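Local atomic coordinates of type IV secretion system protein VirB11 (Brucella suis, PDB entry 2GZA), a protein that hydrolyses ATP as the hexameric VirB11 ATPase of a type IV secretion system and is associated with virulence. Residues Glu40-Glu52 with Tyr59-Ile71. Numbering follows the deposited sequence.
Sequences EVCVNRPGEVFCE and YYAVPNLDYEHLI
Gly-47, in the type II turn from Arg-45 to Glu-48, is gripped through both of its polar backbone atoms by the chain that leaves the neighbouring strand. Its N donates to Leu-65 O (3.0 Å), and its O accepts from Val-62 N, which sits well above the carbonyl plane. The left-handed backbone conformation here, with positive phi, is one that glycine adopts readily. The Val-62 bond follows on from the antiparallel hairpin of strands 48-52 and 57-61, at one edge of a six-stranded sheet, where Val-49 and Tyr-60 form the hydrogen-bonded pair; the Leu-65 bond lies beyond it. The N-H of Val-49 points almost straight at Tyr-60 O (2.9 Å, 167°).

On the face carrying Val-49, its CG1 lies 3.4 Å from Val-62 CG2, and Trp-32 of helix 30-34 packs against both valines. Val-43 CG2 and Leu-65 CD2 meet tip to tip, and Val-43 CG1 reaches CD2 of Leu-70, tying helix 67-81 to the sheet.

On the face carrying Glu-48 and Phe-50, Tyr-59 makes the contact. Its CG lies anti to the backbone N (chi1 169°), which lays the CD1-CE1 edge of the ring over both. Phe-50 CZ comes to that edge at Tyr-59 CD1 (3.5 Å), while Glu-48 CB approaches CE1 obliquely. The Phe-50 and Tyr-59 ring planes are 59° apart. Back on the face of Val-49 and Tyr-60, Cys-51 SG touches the edge of the Tyr-60 ring, 3.5 Å from CE1.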
loop_
_atom_site.group_PDB
_atom_site.type_symbol
_atom_site.label_atom_id
_atom_site.label_comp_id
_atom_site.label_asym_id
_atom_site.label_seq_id
_atom_site.Cartn_x
_atom_site.Cartn_y
_atom_site.Cartn_z
ATOM N N GLU C 40 -9.304 -17.882 42.303
ATOM C CA GLU C 40 -7.907 -17.743 41.934
ATOM C C GLU C 40 -6.993 -18.051 43.116
ATOM O O GLU C 40 -7.302 -17.707 44.256
ATOM C CB GLU C 40 -7.624 -16.348 41.369
ATOM C CG GLU C 40 -7.412 -16.317 39.856
ATOM C CD GLU C 40 -8.690 -16.492 39.060
ATOM O OE1 GLU C 40 -9.781 -16.557 39.659
ATOM O OE2 GLU C 40 -8.609 -16.560 37.822
ATOM N N VAL C 41 -5.877 -18.710 42.835
ATOM C CA VAL C 41 -4.857 -18.986 43.846
ATOM C C VAL C 41 -3.511 -18.469 43.354
ATOM O O VAL C 41 -2.997 -18.925 42.337
ATOM C CB VAL C 41 -4.725 -20.502 44.172
ATOM C CG1 VAL C 41 -3.799 -20.718 45.365
ATOM C CG2 VAL C 41 -6.073 -21.137 44.457
ATOM N N CYS C 42 -2.942 -17.524 44.094
ATOM C CA CYS C 42 -1.676 -16.901 43.720
ATOM C C CYS C 42 -0.564 -17.105 44.723
ATOM O O CYS C 42 -0.788 -17.077 45.931
ATOM C CB CYS C 42 -1.872 -15.414 43.510
ATOM S SG CYS C 42 -2.731 -15.109 42.005
ATOM N N VAL C 43 0.641 -17.320 44.211
ATOM C CA VAL C 43 1.842 -17.220 45.024
ATOM C C VAL C 43 2.769 -16.190 44.377
ATOM O O VAL C 43 3.210 -16.359 43.236
ATOM C CB VAL C 43 2.556 -18.588 45.229
ATOM C CG1 VAL C 43 3.850 -18.413 46.051
ATOM C CG2 VAL C 43 1.637 -19.586 45.919
ATOM N N ASN C 44 3.033 -15.112 45.109
ATOM C CA ASN C 44 3.891 -14.015 44.622
ATOM C C ASN C 44 5.335 -14.187 45.053
ATOM O O ASN C 44 6.251 -13.751 44.360
ATOM C CB ASN C 44 3.395 -12.658 45.127
ATOM C CG ASN C 44 1.956 -12.393 44.764
ATOM O OD1 ASN C 44 1.451 -12.920 43.776
ATOM N ND2 ASN C 44 1.281 -11.574 45.567
ATOM N N ARG C 45 5.520 -14.809 46.210
ATOM C CA ARG C 45 6.834 -14.984 46.807
ATOM C C ARG C 45 6.778 -16.111 47.822
ATOM O O ARG C 45 5.695 -16.464 48.284
ATOM C CB ARG C 45 7.323 -13.673 47.451
ATOM C CG ARG C 45 6.449 -13.102 48.565
ATOM C CD ARG C 45 6.011 -11.678 48.244
ATOM N NE ARG C 45 7.027 -10.969 47.464
ATOM C CZ ARG C 45 6.786 -10.029 46.555
ATOM N NH1 ARG C 45 5.551 -9.648 46.273
ATOM N NH2 ARG C 45 7.800 -9.471 45.915
ATOM N N PRO C 46 7.949 -16.660 48.190
ATOM C CA PRO C 46 8.027 -17.720 49.186
ATOM C C PRO C 46 7.288 -17.340 50.458
ATOM O O PRO C 46 7.437 -16.216 50.934
ATOM C CB PRO C 46 9.533 -17.788 49.495
ATOM C CG PRO C 46 10.121 -16.527 48.927
ATOM C CD PRO C 46 9.290 -16.263 47.725
ATOM N N GLY C 47 6.493 -18.266 50.987
ATOM C CA GLY C 47 5.887 -18.097 52.299
ATOM C C GLY C 47 4.461 -17.579 52.336
ATOM O O GLY C 47 3.855 -17.537 53.401
ATOM N N GLU C 48 3.914 -17.183 51.192
ATOM C CA GLU C 48 2.556 -16.651 51.191
ATOM C C GLU C 48 1.714 -17.070 50.000
ATOM O O GLU C 48 2.237 -17.478 48.964
ATOM C CB GLU C 48 2.543 -15.121 51.370
ATOM C CG GLU C 48 3.701 -14.359 50.745
ATOM C CD GLU C 48 3.314 -12.943 50.360
ATOM O OE1 GLU C 48 3.583 -12.008 51.142
ATOM O OE2 GLU C 48 2.729 -12.762 49.274
ATOM N N VAL C 49 0.400 -17.005 50.185
ATOM C CA VAL C 49 -0.545 -17.168 49.093
ATOM C C VAL C 49 -1.582 -16.053 49.143
ATOM O O VAL C 49 -1.924 -15.555 50.216
ATOM C CB VAL C 49 -1.229 -18.576 49.065
ATOM C CG1 VAL C 49 -0.310 -19.651 49.597
ATOM C CG2 VAL C 49 -2.541 -18.582 49.820
ATOM N N PHE C 50 -2.046 -15.644 47.971
ATOM C CA PHE C 50 -3.177 -14.744 47.865
ATOM C C PHE C 50 -4.275 -15.435 47.073
ATOM O O PHE C 50 -4.021 -15.964 45.990
ATOM C CB PHE C 50 -2.774 -13.423 47.204
ATOM C CG PHE C 50 -2.187 -12.426 48.150
ATOM C CD1 PHE C 50 -0.821 -12.409 48.413
ATOM C CD2 PHE C 50 -2.994 -11.500 48.786
ATOM C CE1 PHE C 50 -0.279 -11.484 49.288
ATOM C CE2 PHE C 50 -2.453 -10.571 49.667
ATOM C CZ PHE C 50 -1.092 -10.564 49.912
ATOM N N CYS C 51 -5.483 -15.455 47.621
ATOM C CA CYS C 51 -6.607 -16.063 46.918
ATOM C C CYS C 51 -7.785 -15.115 46.727
ATOM O O CYS C 51 -8.061 -14.265 47.570
ATOM C CB CYS C 51 -7.036 -17.382 47.574
ATOM S SG CYS C 51 -7.785 -17.219 49.192
ATOM N N GLU C 52 -8.447 -15.255 45.586
ATOM C CA GLU C 52 -9.606 -14.446 45.245
ATOM C C GLU C 52 -10.875 -15.151 45.711
ATOM O O GLU C 52 -11.224 -16.221 45.198
ATOM C CB GLU C 52 -9.652 -14.191 43.735
ATOM C CG GLU C 52 -10.967 -13.601 43.239
ATOM C CD GLU C 52 -10.893 -13.100 41.809
ATOM O OE1 GLU C 52 -9.990 -12.293 41.502
ATOM O OE2 GLU C 52 -11.753 -13.500 40.993
ATOM N N TYR C 59 -5.104 -12.801 52.162
ATOM C CA TYR C 59 -3.728 -13.195 52.443
ATOM C C TYR C 59 -3.680 -14.406 53.381
ATOM O O TYR C 59 -4.425 -14.469 54.349
ATOM C CB TYR C 59 -2.962 -11.996 53.029
ATOM C CG TYR C 59 -1.609 -12.323 53.616
ATOM C CD1 TYR C 59 -0.478 -12.383 52.809
ATOM C CD2 TYR C 59 -1.461 -12.568 54.981
ATOM C CE1 TYR C 59 0.769 -12.679 53.341
ATOM C CE2 TYR C 59 -0.221 -12.871 55.521
ATOM C CZ TYR C 59 0.890 -12.926 54.692
ATOM O OH TYR C 59 2.126 -13.222 55.210
ATOM N N TYR C 60 -2.809 -15.360 53.077
ATOM C CA TYR C 60 -2.546 -16.498 53.960
ATOM C C TYR C 60 -1.064 -16.810 54.035
ATOM O O TYR C 60 -0.371 -16.869 53.015
ATOM C CB TYR C 60 -3.319 -17.737 53.517
ATOM C CG TYR C 60 -4.811 -17.582 53.618
ATOM C CD1 TYR C 60 -5.574 -17.300 52.490
ATOM C CD2 TYR C 60 -5.465 -17.696 54.846
ATOM C CE1 TYR C 60 -6.948 -17.150 52.574
ATOM C CE2 TYR C 60 -6.846 -17.544 54.936
ATOM C CZ TYR C 60 -7.576 -17.274 53.793
ATOM O OH TYR C 60 -8.934 -17.121 53.864
ATOM N N ALA C 61 -0.582 -17.008 55.254
ATOM C CA ALA C 61 0.815 -17.330 55.483
ATOM C C ALA C 61 1.047 -18.832 55.427
ATOM O O ALA C 61 0.439 -19.604 56.182
ATOM C CB ALA C 61 1.285 -16.746 56.806
ATOM N N VAL C 62 1.933 -19.236 54.521
ATOM C CA VAL C 62 2.268 -20.641 54.342
ATOM C C VAL C 62 3.784 -20.775 54.395
ATOM O O VAL C 62 4.446 -20.740 53.360
ATOM C CB VAL C 62 1.739 -21.195 53.009
ATOM C CG1 VAL C 62 1.801 -22.717 53.010
ATOM C CG2 VAL C 62 0.323 -20.721 52.769
ATOM N N PRO C 63 4.346 -20.892 55.611
ATOM C CA PRO C 63 5.810 -20.972 55.714
ATOM C C PRO C 63 6.457 -22.185 55.041
ATOM O O PRO C 63 7.555 -22.051 54.505
ATOM C CB PRO C 63 6.072 -20.935 57.227
ATOM C CG PRO C 63 4.812 -20.354 57.821
ATOM C CD PRO C 63 3.711 -20.884 56.940
ATOM N N ASN C 64 5.786 -23.340 55.042
ATOM C CA ASN C 64 6.346 -24.537 54.422
ATOM C C ASN C 64 6.234 -24.520 52.883
ATOM O O ASN C 64 6.039 -25.562 52.238
ATOM C CB ASN C 64 5.753 -25.797 55.086
ATOM C CG ASN C 64 6.003 -25.826 56.613
ATOM O OD1 ASN C 64 7.153 -25.809 57.077
ATOM N ND2 ASN C 64 4.920 -25.877 57.388
ATOM N N LEU C 65 6.388 -23.316 52.318
ATOM C CA LEU C 65 6.293 -23.077 50.886
ATOM C C LEU C 65 7.479 -22.197 50.471
ATOM O O LEU C 65 7.327 -21.015 50.160
ATOM C CB LEU C 65 4.952 -22.399 50.566
ATOM C CG LEU C 65 4.513 -22.181 49.121
ATOM C CD1 LEU C 65 4.127 -23.497 48.467
ATOM C CD2 LEU C 65 3.346 -21.217 49.099
ATOM N N ASP C 66 8.673 -22.770 50.491
ATOM C CA ASP C 66 9.851 -21.967 50.193
ATOM C C ASP C 66 10.125 -21.829 48.700
ATOM O O ASP C 66 9.361 -22.328 47.872
ATOM C CB ASP C 66 11.081 -22.417 50.988
ATOM C CG ASP C 66 11.385 -23.882 50.817
ATOM O OD1 ASP C 66 10.725 -24.549 49.990
ATOM O OD2 ASP C 66 12.292 -24.366 51.520
ATOM N N TYR C 67 11.197 -21.107 48.377
ATOM C CA TYR C 67 11.619 -20.859 47.004
ATOM C C TYR C 67 11.803 -22.163 46.223
ATOM O O TYR C 67 11.276 -22.301 45.118
ATOM C CB TYR C 67 12.907 -20.016 47.011
ATOM C CG TYR C 67 13.462 -19.630 45.654
ATOM C CD1 TYR C 67 12.922 -18.571 44.925
ATOM C CD2 TYR C 67 14.551 -20.307 45.116
ATOM C CE1 TYR C 67 13.445 -18.209 43.678
ATOM C CE2 TYR C 67 15.080 -19.957 43.881
ATOM C CZ TYR C 67 14.527 -18.913 43.166
ATOM O OH TYR C 67 15.066 -18.582 41.946
ATOM N N GLU C 68 12.513 -23.119 46.821
ATOM C CA GLU C 68 12.857 -24.390 46.172
ATOM C C GLU C 68 11.633 -25.233 45.803
ATOM O O GLU C 68 11.615 -25.885 44.761
ATOM C CB GLU C 68 13.836 -25.198 47.034
ATOM C CG GLU C 68 15.106 -24.437 47.458
ATOM C CD GLU C 68 15.849 -23.785 46.288
ATOM O OE1 GLU C 68 16.022 -24.448 45.244
ATOM O OE2 GLU C 68 16.260 -22.610 46.416
ATOM N N HIS C 69 10.622 -25.204 46.666
ATOM C CA HIS C 69 9.311 -25.798 46.404
ATOM C C HIS C 69 8.733 -25.318 45.075
ATOM O O HIS C 69 8.259 -26.111 44.258
ATOM C CB HIS C 69 8.338 -25.378 47.510
ATOM C CG HIS C 69 8.014 -26.455 48.498
ATOM N ND1 HIS C 69 8.916 -26.904 49.437
ATOM C CD2 HIS C 69 6.866 -27.143 48.720
ATOM C CE1 HIS C 69 8.345 -27.838 50.179
ATOM N NE2 HIS C 69 7.101 -28.003 49.764
ATOM N N LEU C 70 8.768 -23.999 44.890
ATOM C CA LEU C 70 8.180 -23.339 43.727
ATOM C C LEU C 70 8.989 -23.594 42.458
ATOM O O LEU C 70 8.416 -23.710 41.372
ATOM C CB LEU C 70 8.049 -21.834 43.969
ATOM C CG LEU C 70 7.416 -21.362 45.280
ATOM C CD1 LEU C 70 7.751 -19.897 45.534
ATOM C CD2 LEU C 70 5.904 -21.600 45.314
ATOM N N ILE C 71 10.312 -23.684 42.612
ATOM C CA ILE C 71 11.212 -24.051 41.524
ATOM C C ILE C 71 10.790 -25.417 40.988
ATOM O O ILE C 71 10.545 -25.586 39.791
ATOM C CB ILE C 71 12.714 -24.073 41.990
ATOM C CG1 ILE C 71 13.232 -22.659 42.300
ATOM C CG2 ILE C 71 13.624 -24.769 40.966
ATOM C CD1 ILE C 71 13.475 -21.766 41.083
#